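Local coordinates for protein putative (Helicobacter pylori, PDB 4O8S) that belongs to the nucleotidyltransferase superfamily and is related to AbiEii toxins, so it probably transfers nucleotides, although its substrate is not established, at residues K125-C137 with R148-Y160. Residues are numbered along the deposited sequence; the frame is centred on the assembly and turned at random.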
loop_
_atom_site.group_PDB
_atom_site.type_symbol
_atom_site.label_atom_id
_atom_site.label_comp_id
_atom_site.label_asym_id
_atom_site.label_seq_id
_atom_site.Cartn_x
_atom_site.Cartn_y
_atom_site.Cartn_z
ATOM N N LYS A 125 -6.745 -6.993 3.466
ATOM C CA LYS A 125 -6.876 -7.895 2.319
ATOM C C LYS A 125 -6.625 -7.164 1.009
ATOM O O LYS A 125 -6.838 -5.946 0.906
ATOM C CB LYS A 125 -8.261 -8.553 2.277
ATOM C CG LYS A 125 -8.563 -9.444 3.475
ATOM C CD LYS A 125 -9.993 -9.967 3.402
ATOM C CE LYS A 125 -10.227 -11.073 4.436
ATOM N NZ LYS A 125 -11.625 -11.614 4.369
ATOM N N ILE A 126 -6.200 -7.927 0.005
ATOM C CA ILE A 126 -5.827 -7.370 -1.286
ATOM C C ILE A 126 -6.957 -6.553 -1.897
ATOM O O ILE A 126 -6.726 -5.468 -2.473
ATOM C CB ILE A 126 -5.436 -8.488 -2.293
ATOM C CG1 ILE A 126 -4.102 -9.115 -1.909
ATOM C CG2 ILE A 126 -5.336 -7.932 -3.712
ATOM C CD1 ILE A 126 -2.941 -8.210 -2.213
ATOM N N GLU A 127 -8.182 -7.057 -1.798
ATOM C CA GLU A 127 -9.285 -6.356 -2.446
ATOM C C GLU A 127 -9.529 -4.976 -1.826
ATOM O O GLU A 127 -9.927 -4.048 -2.515
ATOM C CB GLU A 127 -10.573 -7.212 -2.515
ATOM C CG GLU A 127 -11.090 -7.751 -1.193
ATOM C CD GLU A 127 -12.575 -8.152 -1.259
ATOM O OE1 GLU A 127 -13.214 -8.269 -0.181
ATOM O OE2 GLU A 127 -13.100 -8.347 -2.387
ATOM N N ARG A 128 -9.251 -4.830 -0.535
ATOM C CA ARG A 128 -9.381 -3.522 0.110
ATOM C C ARG A 128 -8.258 -2.597 -0.380
ATOM O O ARG A 128 -8.476 -1.409 -0.643
ATOM C CB ARG A 128 -9.327 -3.690 1.633
ATOM C CG ARG A 128 -9.685 -2.448 2.474
ATOM C CD ARG A 128 -9.713 -2.847 3.960
ATOM N NE ARG A 128 -9.891 -1.742 4.910
ATOM C CZ ARG A 128 -11.005 -1.518 5.613
ATOM N NH1 ARG A 128 -12.066 -2.307 5.466
ATOM N NH2 ARG A 128 -11.061 -0.499 6.463
ATOM N N ILE A 129 -7.055 -3.143 -0.527
ATOM C CA ILE A 129 -5.964 -2.342 -1.060
ATOM C C ILE A 129 -6.273 -1.851 -2.481
ATOM O O ILE A 129 -6.034 -0.683 -2.801
ATOM C CB ILE A 129 -4.628 -3.094 -0.998
ATOM C CG1 ILE A 129 -4.330 -3.452 0.470
ATOM C CG2 ILE A 129 -3.517 -2.228 -1.600
ATOM C CD1 ILE A 129 -3.242 -4.514 0.669
ATOM N N ILE A 130 -6.807 -2.729 -3.323
ATOM C CA ILE A 130 -7.177 -2.363 -4.690
ATOM C C ILE A 130 -8.210 -1.232 -4.667
ATOM O O ILE A 130 -8.064 -0.227 -5.370
ATOM C CB ILE A 130 -7.809 -3.566 -5.450
ATOM C CG1 ILE A 130 -6.809 -4.722 -5.586
ATOM C CG2 ILE A 130 -8.246 -3.143 -6.841
ATOM C CD1 ILE A 130 -7.391 -5.948 -6.251
ATOM N N ASP A 131 -9.262 -1.428 -3.874
ATOM C CA ASP A 131 -10.376 -0.478 -3.749
ATOM C C ASP A 131 -9.854 0.904 -3.337
ATOM O O ASP A 131 -10.190 1.922 -3.957
ATOM C CB ASP A 131 -11.375 -1.032 -2.725
ATOM C CG ASP A 131 -12.677 -0.233 -2.646
ATOM O OD1 ASP A 131 -13.095 0.396 -3.647
ATOM O OD2 ASP A 131 -13.298 -0.259 -1.560
ATOM N N ASN A 132 -9.002 0.935 -2.318
ATOM C CA ASN A 132 -8.416 2.192 -1.878
ATOM C C ASN A 132 -7.459 2.821 -2.886
ATOM O O ASN A 132 -7.336 4.042 -2.944
ATOM C CB ASN A 132 -7.719 2.018 -0.533
ATOM C CG ASN A 132 -8.697 1.695 0.586
ATOM O OD1 ASN A 132 -9.907 1.856 0.423
ATOM N ND2 ASN A 132 -8.177 1.237 1.724
ATOM N N LYS A 133 -6.761 2.004 -3.673
ATOM C CA LYS A 133 -5.879 2.555 -4.704
ATOM C C LYS A 133 -6.701 3.231 -5.799
ATOM O O LYS A 133 -6.368 4.320 -6.263
ATOM C CB LYS A 133 -4.991 1.459 -5.312
ATOM C CG LYS A 133 -3.692 1.230 -4.569
ATOM C CD LYS A 133 -2.678 2.292 -4.962
ATOM C CE LYS A 133 -1.454 2.233 -4.067
ATOM N NZ LYS A 133 -0.404 3.206 -4.523
ATOM N N LEU A 134 -7.786 2.593 -6.201
ATOM C CA LEU A 134 -8.629 3.151 -7.253
ATOM C C LEU A 134 -9.303 4.448 -6.806
ATOM O O LEU A 134 -9.399 5.395 -7.589
ATOM C CB LEU A 134 -9.662 2.128 -7.715
ATOM C CG LEU A 134 -9.044 0.999 -8.552
ATOM C CD1 LEU A 134 -10.007 -0.163 -8.708
ATOM C CD2 LEU A 134 -8.618 1.530 -9.910
ATOM N N CYS A 135 -9.748 4.494 -5.549
ATOM C CA CYS A 135 -10.325 5.718 -4.994
ATOM C C CYS A 135 -9.313 6.851 -5.061
ATOM O O CYS A 135 -9.619 7.944 -5.537
ATOM C CB CYS A 135 -10.759 5.503 -3.544
ATOM S SG CYS A 135 -12.236 4.500 -3.383
ATOM N N ALA A 136 -8.093 6.573 -4.617
ATOM C CA ALA A 136 -7.069 7.600 -4.513
ATOM C C ALA A 136 -6.580 8.124 -5.853
ATOM O O ALA A 136 -6.176 9.276 -5.956
ATOM C CB ALA A 136 -5.874 7.093 -3.686
ATOM N N CYS A 137 -6.560 7.284 -6.879
ATOM C CA CYS A 137 -5.984 7.736 -8.139
ATOM C C CYS A 137 -7.018 7.917 -9.235
ATOM O O CYS A 137 -6.694 8.454 -10.294
ATOM C CB CYS A 137 -4.882 6.787 -8.618
ATOM S SG CYS A 137 -5.503 5.247 -9.354
ATOM N N ARG A 148 3.156 5.972 -8.295
ATOM C CA ARG A 148 3.093 4.760 -7.478
ATOM C C ARG A 148 1.750 4.072 -7.591
ATOM O O ARG A 148 1.680 2.845 -7.510
ATOM C CB ARG A 148 3.367 5.089 -6.015
ATOM C CG ARG A 148 4.811 5.432 -5.750
ATOM C CD ARG A 148 4.998 6.152 -4.410
ATOM N NE ARG A 148 6.324 6.765 -4.356
ATOM C CZ ARG A 148 6.884 7.275 -3.257
ATOM N NH1 ARG A 148 6.249 7.243 -2.084
ATOM N NH2 ARG A 148 8.094 7.815 -3.336
ATOM N N ASP A 149 0.683 4.851 -7.767
ATOM C CA ASP A 149 -0.641 4.265 -7.895
ATOM C C ASP A 149 -0.706 3.385 -9.147
ATOM O O ASP A 149 -1.314 2.305 -9.146
ATOM C CB ASP A 149 -1.705 5.359 -7.953
ATOM C CG ASP A 149 -1.816 6.134 -6.645
ATOM O OD1 ASP A 149 -1.385 5.593 -5.601
ATOM O OD2 ASP A 149 -2.329 7.283 -6.666
ATOM N N LEU A 150 -0.074 3.855 -10.217
ATOM C CA LEU A 150 -0.047 3.100 -11.465
ATOM C C LEU A 150 0.808 1.846 -11.324
ATOM O O LEU A 150 0.382 0.751 -11.707
ATOM C CB LEU A 150 0.493 3.972 -12.600
ATOM C CG LEU A 150 0.572 3.268 -13.955
ATOM C CD1 LEU A 150 -0.786 2.704 -14.361
ATOM C CD2 LEU A 150 1.078 4.227 -15.012
ATOM N N PHE A 151 2.006 2.005 -10.768
ATOM C CA PHE A 151 2.901 0.878 -10.545
ATOM C C PHE A 151 2.188 -0.204 -9.739
ATOM O O PHE A 151 2.210 -1.398 -10.083
ATOM C CB PHE A 151 4.113 1.343 -9.743
ATOM C CG PHE A 151 5.163 0.274 -9.550
ATOM C CD1 PHE A 151 5.033 -0.687 -8.546
ATOM C CD2 PHE A 151 6.289 0.234 -10.375
ATOM C CE1 PHE A 151 6.006 -1.683 -8.369
ATOM C CE2 PHE A 151 7.267 -0.761 -10.217
ATOM C CZ PHE A 151 7.127 -1.718 -9.208
ATOM N N ASP A 152 1.578 0.219 -8.639
ATOM C CA ASP A 152 0.955 -0.727 -7.728
ATOM C C ASP A 152 -0.255 -1.410 -8.334
ATOM O O ASP A 152 -0.422 -2.631 -8.170
ATOM C CB ASP A 152 0.586 -0.049 -6.411
ATOM C CG ASP A 152 1.786 0.563 -5.724
ATOM O OD1 ASP A 152 2.919 0.156 -6.045
ATOM O OD2 ASP A 152 1.599 1.449 -4.860
ATOM N N LEU A 153 -1.097 -0.644 -9.031
ATOM C CA LEU A 153 -2.283 -1.230 -9.663
ATOM C C LEU A 153 -1.894 -2.218 -10.763
ATOM O O LEU A 153 -2.552 -3.243 -10.943
ATOM C CB LEU A 153 -3.219 -0.152 -10.219
ATOM C CG LEU A 153 -4.131 0.494 -9.162
ATOM C CD1 LEU A 153 -4.969 1.603 -9.794
ATOM C CD2 LEU A 153 -5.028 -0.566 -8.536
ATOM N N HIS A 154 -0.819 -1.903 -11.485
ATOM C CA HIS A 154 -0.273 -2.802 -12.495
ATOM C C HIS A 154 0.234 -4.081 -11.824
ATOM O O HIS A 154 -0.058 -5.181 -12.284
ATOM C CB HIS A 154 0.844 -2.089 -13.259
ATOM C CG HIS A 154 1.623 -2.981 -14.169
ATOM N ND1 HIS A 154 2.712 -3.716 -13.740
ATOM C CD2 HIS A 154 1.484 -3.249 -15.492
ATOM C CE1 HIS A 154 3.202 -4.404 -14.758
ATOM N NE2 HIS A 154 2.474 -4.138 -15.831
ATOM N N PHE A 155 0.975 -3.929 -10.723
ATOM C CA PHE A 155 1.465 -5.063 -9.949
ATOM C C PHE A 155 0.308 -5.943 -9.493
ATOM O O PHE A 155 0.384 -7.190 -9.537
ATOM C CB PHE A 155 2.216 -4.556 -8.713
ATOM C CG PHE A 155 2.518 -5.630 -7.702
ATOM C CD1 PHE A 155 3.637 -6.450 -7.853
ATOM C CD2 PHE A 155 1.680 -5.833 -6.602
ATOM C CE1 PHE A 155 3.914 -7.450 -6.941
ATOM C CE2 PHE A 155 1.949 -6.848 -5.679
ATOM C CZ PHE A 155 3.075 -7.656 -5.841
ATOM N N LEU A 156 -0.753 -5.294 -9.017
ATOM C CA LEU A 156 -1.925 -6.009 -8.524
ATOM C C LEU A 156 -2.658 -6.753 -9.647
ATOM O O LEU A 156 -3.009 -7.915 -9.488
ATOM C CB LEU A 156 -2.874 -5.035 -7.810
ATOM C CG LEU A 156 -2.333 -4.643 -6.418
ATOM C CD1 LEU A 156 -3.028 -3.409 -5.903
ATOM C CD2 LEU A 156 -2.519 -5.793 -5.420
ATOM N N ALA A 157 -2.898 -6.086 -10.771
ATOM C CA ALA A 157 -3.566 -6.732 -11.899
ATOM C C ALA A 157 -2.734 -7.897 -12.437
ATOM O O ALA A 157 -3.276 -8.928 -12.863
ATOM C CB ALA A 157 -3.833 -5.711 -13.010
ATOM N N LYS A 158 -1.415 -7.741 -12.412
ATOM C CA LYS A 158 -0.526 -8.754 -12.971
ATOM C C LYS A 158 -0.391 -9.982 -12.071
ATOM O O LYS A 158 -0.376 -11.116 -12.558
ATOM C CB LYS A 158 0.863 -8.151 -13.230
ATOM C CG LYS A 158 1.803 -9.034 -14.076
ATOM C CD LYS A 158 3.186 -8.382 -14.214
ATOM C CE LYS A 158 4.110 -9.190 -15.127
ATOM N NZ LYS A 158 4.086 -8.688 -16.539
ATOM N N HIS A 159 -0.271 -9.766 -10.761
ATOM C CA HIS A 159 0.042 -10.871 -9.861
ATOM C C HIS A 159 -1.110 -11.294 -8.961
ATOM O O HIS A 159 -1.062 -12.368 -8.340
ATOM C CB HIS A 159 1.257 -10.528 -9.005
ATOM C CG HIS A 159 2.482 -10.225 -9.805
ATOM N ND1 HIS A 159 3.247 -11.210 -10.395
ATOM C CD2 HIS A 159 3.072 -9.046 -10.126
ATOM C CE1 HIS A 159 4.264 -10.653 -11.032
ATOM N NE2 HIS A 159 4.177 -9.341 -10.888
ATOM N N TYR A 160 -2.144 -10.464 -8.867
ATOM C CA TYR A 160 -3.249 -10.815 -7.979
ATOM C C TYR A 160 -4.599 -10.668 -8.655
ATOM O O TYR A 160 -5.570 -10.230 -8.030
ATOM C CB TYR A 160 -3.197 -9.966 -6.706
ATOM C CG TYR A 160 -2.029 -10.303 -5.821
ATOM C CD1 TYR A 160 -2.118 -11.328 -4.889
ATOM C CD2 TYR A 160 -0.834 -9.604 -5.916
ATOM C CE1 TYR A 160 -1.045 -11.648 -4.070
ATOM C CE2 TYR A 160 0.246 -9.918 -5.099
ATOM C CZ TYR A 160 0.131 -10.946 -4.185
ATOM O OH TYR A 160 1.191 -11.272 -3.359
#
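A buried, roughly antiparallel helix-helix contact joins helix 126-139 to helix 147-159, with Ile126, Ile130, Lys133 and Cys137 meeting Asp149, Leu153, Leu156 and Tyr160. The axes of segments 126-137 and 148-159 approach to 10.1 Å, their N-to-C directions 147° apart. Near Asp149, Lys133 makes the polar part of the contact. Its chain bends at chi2 (-80°), and NZ reaches two carboxylates. Lys133 NZ forms a salt-bridge hydrogen bond to Asp152 OD2 (2.7 Å), met on the anti side, 19° out of the carboxylate plane. A second joins Lys133 NZ to the anti lone pair of Asp149 OD1 (2.8 Å). Glu30 of helix 29-36 is a third anionic partner of NZ. Arg41 pairs with Asp152 and Arg144 with Asp149, giving each carboxylate a second cationic partner. The two helices are consecutive in the chain and form an antiparallel helical hairpin after the two-stranded sheet 115-118/121-124. Toward the N-terminus of helix 126-139, Leu153 is a knob in a hole formed by Ile130, Lys133, Leu134 and Cys137. Leu153 CD1 touches Leu134 CD2 and Cys137 SG, each at 3.7 Å, while Leu153 CD2 lies against Lys133 CB. Phe175 of helix 166-176 also touches Leu153. The Leu156 side chain runs alongside those of Ile126 and Ile130, pointing the opposite way, with Leu156 CD2 3.9 Å from Ile126 CG2. At the far end, Ile126 CD1 sits over the centre of the Tyr160 ring in a CH-pi contact, 4.2 Å from the centroid. The hydroxyl of Tyr160 hydrogen-bonds Tyr37 O.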